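Nascent polypeptide-associated complex subunit alpha-like UBA domain-containing protein (Chaetomium thermophilum, PDB 5NNP) is probably the fungal HYPK counterpart, a UBA-domain protein that binds an N-terminal acetyltransferase complex, represented here by its C-terminal UBA domain. Local coordinates at residues N12-E17 with E27-H32; E16-S21 with K41-P46. One frame throughout, in Å; residues are numbered along the deposited sequence.

Interaction 1. Residues N12-E17 with E27-H32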
loop_
_atom_site.group_PDB
_atom_site.type_symbol
_atom_site.label_atom_id
_atom_site.label_comp_id
_atom_site.label_asym_id
_atom_site.label_seq_id
_atom_site.Cartn_x
_atom_site.Cartn_y
_atom_site.Cartn_z
ATOM N N ASN C 12 -0.267 -39.105 3.418
ATOM C CA ASN C 12 -1.686 -39.004 3.099
ATOM C C ASN C 12 -2.495 -38.500 4.284
ATOM O O ASN C 12 -3.535 -37.864 4.112
ATOM C CB ASN C 12 -2.234 -40.349 2.632
ATOM C CG ASN C 12 -1.673 -40.765 1.288
ATOM O OD1 ASN C 12 -1.137 -39.940 0.548
ATOM N ND2 ASN C 12 -1.790 -42.050 0.965
ATOM N N LEU C 13 -2.009 -38.787 5.486
ATOM C CA LEU C 13 -2.675 -38.332 6.691
ATOM C C LEU C 13 -2.519 -36.822 6.818
ATOM O O LEU C 13 -3.496 -36.115 7.040
ATOM C CB LEU C 13 -2.117 -39.028 7.929
ATOM C CG LEU C 13 -2.741 -38.558 9.248
ATOM C CD1 LEU C 13 -4.145 -39.119 9.435
ATOM C CD2 LEU C 13 -1.846 -38.925 10.427
ATOM N N LEU C 14 -1.293 -36.332 6.666
ATOM C CA LEU C 14 -1.050 -34.890 6.725
ATOM C C LEU C 14 -1.769 -34.148 5.606
ATOM O O LEU C 14 -2.250 -33.030 5.807
ATOM C CB LEU C 14 0.446 -34.585 6.668
ATOM C CG LEU C 14 1.186 -34.612 8.005
ATOM C CD1 LEU C 14 1.133 -35.985 8.631
ATOM C CD2 LEU C 14 2.615 -34.205 7.796
ATOM N N VAL C 15 -1.848 -34.769 4.433
ATOM C CA VAL C 15 -2.523 -34.145 3.300
ATOM C C VAL C 15 -3.988 -33.919 3.647
ATOM O O VAL C 15 -4.507 -32.817 3.497
ATOM C CB VAL C 15 -2.411 -34.992 2.004
ATOM C CG1 VAL C 15 -3.423 -34.524 0.978
ATOM C CG2 VAL C 15 -1.011 -34.898 1.424
ATOM N N GLU C 16 -4.635 -34.963 4.149
ATOM C CA GLU C 16 -6.054 -34.901 4.464
ATOM C C GLU C 16 -6.379 -34.028 5.684
ATOM O O GLU C 16 -7.400 -33.338 5.702
ATOM C CB GLU C 16 -6.595 -36.319 4.675
ATOM C CG GLU C 16 -7.937 -36.381 5.380
ATOM C CD GLU C 16 -9.111 -36.000 4.488
ATOM O OE1 GLU C 16 -8.949 -35.981 3.245
ATOM O OE2 GLU C 16 -10.199 -35.722 5.038
ATOM N N GLU C 17 -5.527 -34.053 6.703
ATOM C CA GLU C 17 -5.901 -33.436 7.980
ATOM C C GLU C 17 -5.298 -32.045 8.166
ATOM O O GLU C 17 -5.711 -31.308 9.054
ATOM C CB GLU C 17 -5.498 -34.339 9.159
ATOM C CG GLU C 17 -6.208 -35.695 9.218
ATOM C CD GLU C 17 -7.705 -35.578 9.482
ATOM O OE1 GLU C 17 -8.478 -36.371 8.898
ATOM O OE2 GLU C 17 -8.114 -34.704 10.277
ATOM N N GLU C 27 7.629 -32.614 2.850
ATOM C CA GLU C 27 8.654 -31.712 3.324
ATOM C C GLU C 27 8.538 -31.501 4.837
ATOM O O GLU C 27 9.546 -31.520 5.540
ATOM C CB GLU C 27 8.549 -30.386 2.573
ATOM C CG GLU C 27 9.570 -29.358 2.965
ATOM C CD GLU C 27 9.247 -27.991 2.392
ATOM O OE1 GLU C 27 8.392 -27.911 1.479
ATOM O OE2 GLU C 27 9.846 -27.000 2.864
ATOM N N LEU C 28 7.311 -31.318 5.335
ATOM C CA LEU C 28 7.093 -31.085 6.762
ATOM C C LEU C 28 7.499 -32.324 7.534
ATOM O O LEU C 28 8.189 -32.235 8.548
ATOM C CB LEU C 28 5.631 -30.717 7.063
ATOM C CG LEU C 28 5.209 -30.577 8.545
ATOM C CD1 LEU C 28 6.018 -29.516 9.249
ATOM C CD2 LEU C 28 3.710 -30.284 8.722
ATOM N N LEU C 29 7.062 -33.479 7.048
ATOM C CA LEU C 29 7.448 -34.753 7.638
ATOM C C LEU C 29 8.958 -34.966 7.619
ATOM O O LEU C 29 9.528 -35.463 8.594
ATOM C CB LEU C 29 6.763 -35.897 6.910
ATOM C CG LEU C 29 5.343 -36.183 7.378
ATOM C CD1 LEU C 29 4.597 -37.084 6.392
ATOM C CD2 LEU C 29 5.394 -36.791 8.770
ATOM N N LYS C 30 9.608 -34.596 6.512
ATOM C CA LYS C 30 11.053 -34.783 6.398
ATOM C C LYS C 30 11.753 -33.849 7.388
ATOM O O LYS C 30 12.855 -34.127 7.863
ATOM C CB LYS C 30 11.546 -34.541 4.957
ATOM C CG LYS C 30 12.973 -35.075 4.690
ATOM C CD LYS C 30 13.624 -34.555 3.386
ATOM C CE LYS C 30 15.142 -34.870 3.332
ATOM N NZ LYS C 30 15.847 -34.413 2.089
ATOM N N ALA C 31 11.089 -32.748 7.713
ATOM C CA ALA C 31 11.623 -31.765 8.642
ATOM C C ALA C 31 11.635 -32.295 10.067
ATOM O O ALA C 31 12.284 -31.735 10.944
ATOM C CB ALA C 31 10.811 -30.502 8.565
ATOM N N HIS C 32 10.904 -33.376 10.296
ATOM C CA HIS C 32 10.768 -33.923 11.634
ATOM C C HIS C 32 11.138 -35.394 11.661
ATOM O O HIS C 32 10.663 -36.150 12.509
ATOM C CB HIS C 32 9.345 -33.713 12.144
ATOM C CG HIS C 32 9.011 -32.279 12.394
ATOM N ND1 HIS C 32 9.205 -31.676 13.619
ATOM C CD2 HIS C 32 8.515 -31.320 11.576
ATOM C CE1 HIS C 32 8.836 -30.409 13.547
ATOM N NE2 HIS C 32 8.411 -30.168 12.319
#
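Leu14 and Leu29 meet tip to tip where helix 8-18 faces helix 22-30. A single methyl, Leu14 CD2, does most of the touching: it lies 3.4 Å from Leu29 CG, and the two Leu29 methyls, CD1 and CD2, flank the same point, with CD1 3.8 Å from Leu14 CD2. Leu29 CG sits anti to its carbonyl carbon (chi1 -83°), which presents the fork of the side chain to the incoming methyl. Leucine suits both places: the CA atoms of Leu14 and Leu29, the nearest pair between 12-17 and 27-32, stand 8.5 Å apart, a distance two leucine side chains can bridge. Packing is looser beside this pair. Leu28 adds its CD2, 4.2 Å from Leu14 CD2, and the same methyl also touches Tyr43 of helix 36-43. Ala25 of helix 22-30 also touches Leu14, a small residue suited to a close approach. On the outer sides Asn12, Glu16, Glu27 and Lys30 are exposed, while Leu13 and Glu17 pack on the N-terminal acetyltransferase-like chain. With only aliphatic carbons meeting, the contact implies a hydrophobic core for the three-helix UBA fold, held by dispersion and the exclusion of water, without the directional demands of polar bonds.

Interaction 2. Residues E16-S21 with K41-P46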
loop_
_atom_site.group_PDB
_atom_site.type_symbol
_atom_site.label_atom_id
_atom_site.label_comp_id
_atom_site.label_asym_id
_atom_site.label_seq_id
_atom_site.Cartn_x
_atom_site.Cartn_y
_atom_site.Cartn_z
ATOM N N GLU C 16 -4.635 -34.963 4.149
ATOM C CA GLU C 16 -6.054 -34.901 4.464
ATOM C C GLU C 16 -6.379 -34.028 5.684
ATOM O O GLU C 16 -7.400 -33.338 5.702
ATOM C CB GLU C 16 -6.595 -36.319 4.675
ATOM C CG GLU C 16 -7.937 -36.381 5.380
ATOM C CD GLU C 16 -9.111 -36.000 4.488
ATOM O OE1 GLU C 16 -8.949 -35.981 3.245
ATOM O OE2 GLU C 16 -10.199 -35.722 5.038
ATOM N N GLU C 17 -5.527 -34.053 6.703
ATOM C CA GLU C 17 -5.901 -33.436 7.980
ATOM C C GLU C 17 -5.298 -32.045 8.166
ATOM O O GLU C 17 -5.711 -31.308 9.054
ATOM C CB GLU C 17 -5.498 -34.339 9.159
ATOM C CG GLU C 17 -6.208 -35.695 9.218
ATOM C CD GLU C 17 -7.705 -35.578 9.482
ATOM O OE1 GLU C 17 -8.478 -36.371 8.898
ATOM O OE2 GLU C 17 -8.114 -34.704 10.277
ATOM N N LEU C 18 -4.314 -31.695 7.340
ATOM C CA LEU C 18 -3.722 -30.352 7.374
ATOM C C LEU C 18 -3.997 -29.612 6.073
ATOM O O LEU C 18 -3.731 -28.423 5.955
ATOM C CB LEU C 18 -2.217 -30.420 7.631
ATOM C CG LEU C 18 -1.859 -30.937 9.025
ATOM C CD1 LEU C 18 -0.361 -31.126 9.207
ATOM C CD2 LEU C 18 -2.436 -30.005 10.096
ATOM N N GLU C 19 -4.539 -30.333 5.101
ATOM C CA GLU C 19 -4.921 -29.759 3.820
ATOM C C GLU C 19 -3.690 -29.209 3.117
ATOM O O GLU C 19 -3.705 -28.113 2.575
ATOM C CB GLU C 19 -6.003 -28.678 4.002
ATOM C CG GLU C 19 -7.289 -29.221 4.658
ATOM C CD GLU C 19 -8.542 -28.406 4.372
ATOM O OE1 GLU C 19 -8.463 -27.155 4.353
ATOM O OE2 GLU C 19 -9.612 -29.028 4.175
ATOM N N LEU C 20 -2.624 -30.000 3.134
ATOM C CA LEU C 20 -1.375 -29.641 2.484
ATOM C C LEU C 20 -1.181 -30.384 1.168
ATOM O O LEU C 20 -1.724 -31.462 0.967
ATOM C CB LEU C 20 -0.202 -29.935 3.412
ATOM C CG LEU C 20 -0.231 -29.196 4.742
ATOM C CD1 LEU C 20 1.065 -29.419 5.479
ATOM C CD2 LEU C 20 -0.456 -27.726 4.516
ATOM N N SER C 21 -0.396 -29.801 0.274
ATOM C CA SER C 21 0.022 -30.494 -0.935
ATOM C C SER C 21 0.886 -31.671 -0.540
ATOM O O SER C 21 1.531 -31.638 0.505
ATOM C CB SER C 21 0.801 -29.561 -1.861
ATOM O OG SER C 21 2.032 -29.173 -1.264
ATOM N N LYS C 41 2.183 -31.876 15.696
ATOM C CA LYS C 41 2.199 -31.065 16.905
ATOM C C LYS C 41 2.939 -29.741 16.674
ATOM O O LYS C 41 2.534 -28.695 17.178
ATOM C CB LYS C 41 2.843 -31.836 18.058
ATOM C CG LYS C 41 2.010 -32.980 18.610
ATOM C CD LYS C 41 2.690 -33.563 19.839
ATOM C CE LYS C 41 1.797 -34.515 20.600
ATOM N NZ LYS C 41 2.387 -34.791 21.934
ATOM N N ALA C 42 4.025 -29.796 15.907
ATOM C CA ALA C 42 4.831 -28.610 15.616
ATOM C C ALA C 42 4.052 -27.606 14.772
ATOM O O ALA C 42 4.033 -26.407 15.060
ATOM C CB ALA C 42 6.121 -29.013 14.906
ATOM N N TYR C 43 3.402 -28.130 13.738
ATOM C CA TYR C 43 2.638 -27.340 12.785
ATOM C C TYR C 43 1.487 -26.533 13.384
ATOM O O TYR C 43 1.189 -25.457 12.890
ATOM C CB TYR C 43 2.083 -28.255 11.692
ATOM C CG TYR C 43 1.457 -27.494 10.550
ATOM C CD1 TYR C 43 0.097 -27.207 10.539
ATOM C CD2 TYR C 43 2.225 -27.044 9.496
ATOM C CE1 TYR C 43 -0.477 -26.499 9.501
ATOM C CE2 TYR C 43 1.665 -26.348 8.464
ATOM C CZ TYR C 43 0.318 -26.070 8.467
ATOM O OH TYR C 43 -0.227 -25.370 7.418
ATOM N N ILE C 44 0.825 -27.048 14.422
ATOM C CA ILE C 44 -0.313 -26.334 15.022
ATOM C C ILE C 44 0.079 -25.399 16.176
ATOM O O ILE C 44 -0.788 -24.811 16.816
ATOM C CB ILE C 44 -1.399 -27.304 15.552
ATOM C CG1 ILE C 44 -0.805 -28.296 16.562
ATOM C CG2 ILE C 44 -2.097 -28.020 14.407
ATOM C CD1 ILE C 44 -1.842 -29.117 17.295
ATOM N N GLN C 45 1.379 -25.265 16.437
ATOM C CA GLN C 45 1.875 -24.292 17.415
ATOM C C GLN C 45 1.970 -22.903 16.801
ATOM O O GLN C 45 2.569 -22.725 15.742
ATOM C CB GLN C 45 3.246 -24.703 17.953
ATOM C CG GLN C 45 3.314 -26.134 18.423
ATOM C CD GLN C 45 2.413 -26.406 19.607
ATOM O OE1 GLN C 45 2.416 -25.664 20.590
ATOM N NE2 GLN C 45 1.630 -27.471 19.520
ATOM N N PRO C 46 1.385 -21.908 17.472
ATOM C CA PRO C 46 1.388 -20.512 17.013
ATOM C C PRO C 46 2.761 -19.837 17.091
ATOM O O PRO C 46 3.636 -20.307 17.823
ATOM C CB PRO C 46 0.397 -19.833 17.968
ATOM C CG PRO C 46 0.399 -20.685 19.184
ATOM C CD PRO C 46 0.590 -22.090 18.696
#
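Leu18 and Leu20 approach the Tyr43 ring from the end of helix 8-18 and the turn that follows it. Along 41-46, Lys41 comes first and serves its own segment: its carbonyl O receives Gln45 NE2 at 2.8 Å, with an N-H...O angle of 151° and the acceptor close to the amide plane. Tyr43, in the last turn of helix 36-43, carries the contact. Its CG is anti to the backbone N (chi1 -171°), sending the ring across to the leucines. Leu18 CD1 lies over one face of the ring, and Leu18 CD2 comes 3.8 Å from Tyr43 CD1. Leu20 CD2 is 3.7 Å from Tyr43 OH, while Leu20 CD1 approaches the ring obliquely. Both leucines are flexible and apolar, and each slides past the tyrosine in the opposite direction. Next, Ile44 is buried and packs on Arg694 of the N-terminal acetyltransferase-like chain. Gln45 closes the turn, its NE2 also hydrogen-bonded to Glu738 of that chain. The chemistry implies that aliphatic-aromatic packing joins the end of helix 36-43 to helix 8-18 and the loop after it, while Gln45 and, from 16-21, Glu19, salt-bridged to Lys686 and Lys688 of the partner chain, add polar bonds alongside apolar packing such as Leu18 on its Leu690.

Interactions 1 and 2 lie with their centres about 8 Å apart; together they join helix 8-18 to each of the other two helices of the UBA domain. They share Glu16 and Glu17; interaction 1 then reaches helix 22-30, and interaction 2, farther along the chain, reaches helix 36-43. The first is near the centre of the chain, whereas the second lies about 7 Å from it. Leu28 CD2 touches Tyr43 CD2 at 3.6 Å, which closes the third side and is consistent with one continuous apolar core. Several residues of both contacts, among them Leu13, Leu18, Glu19 and Gln45, touch the acetyltransferase-like chain, consistent with a compact bundle that presents a binding surface.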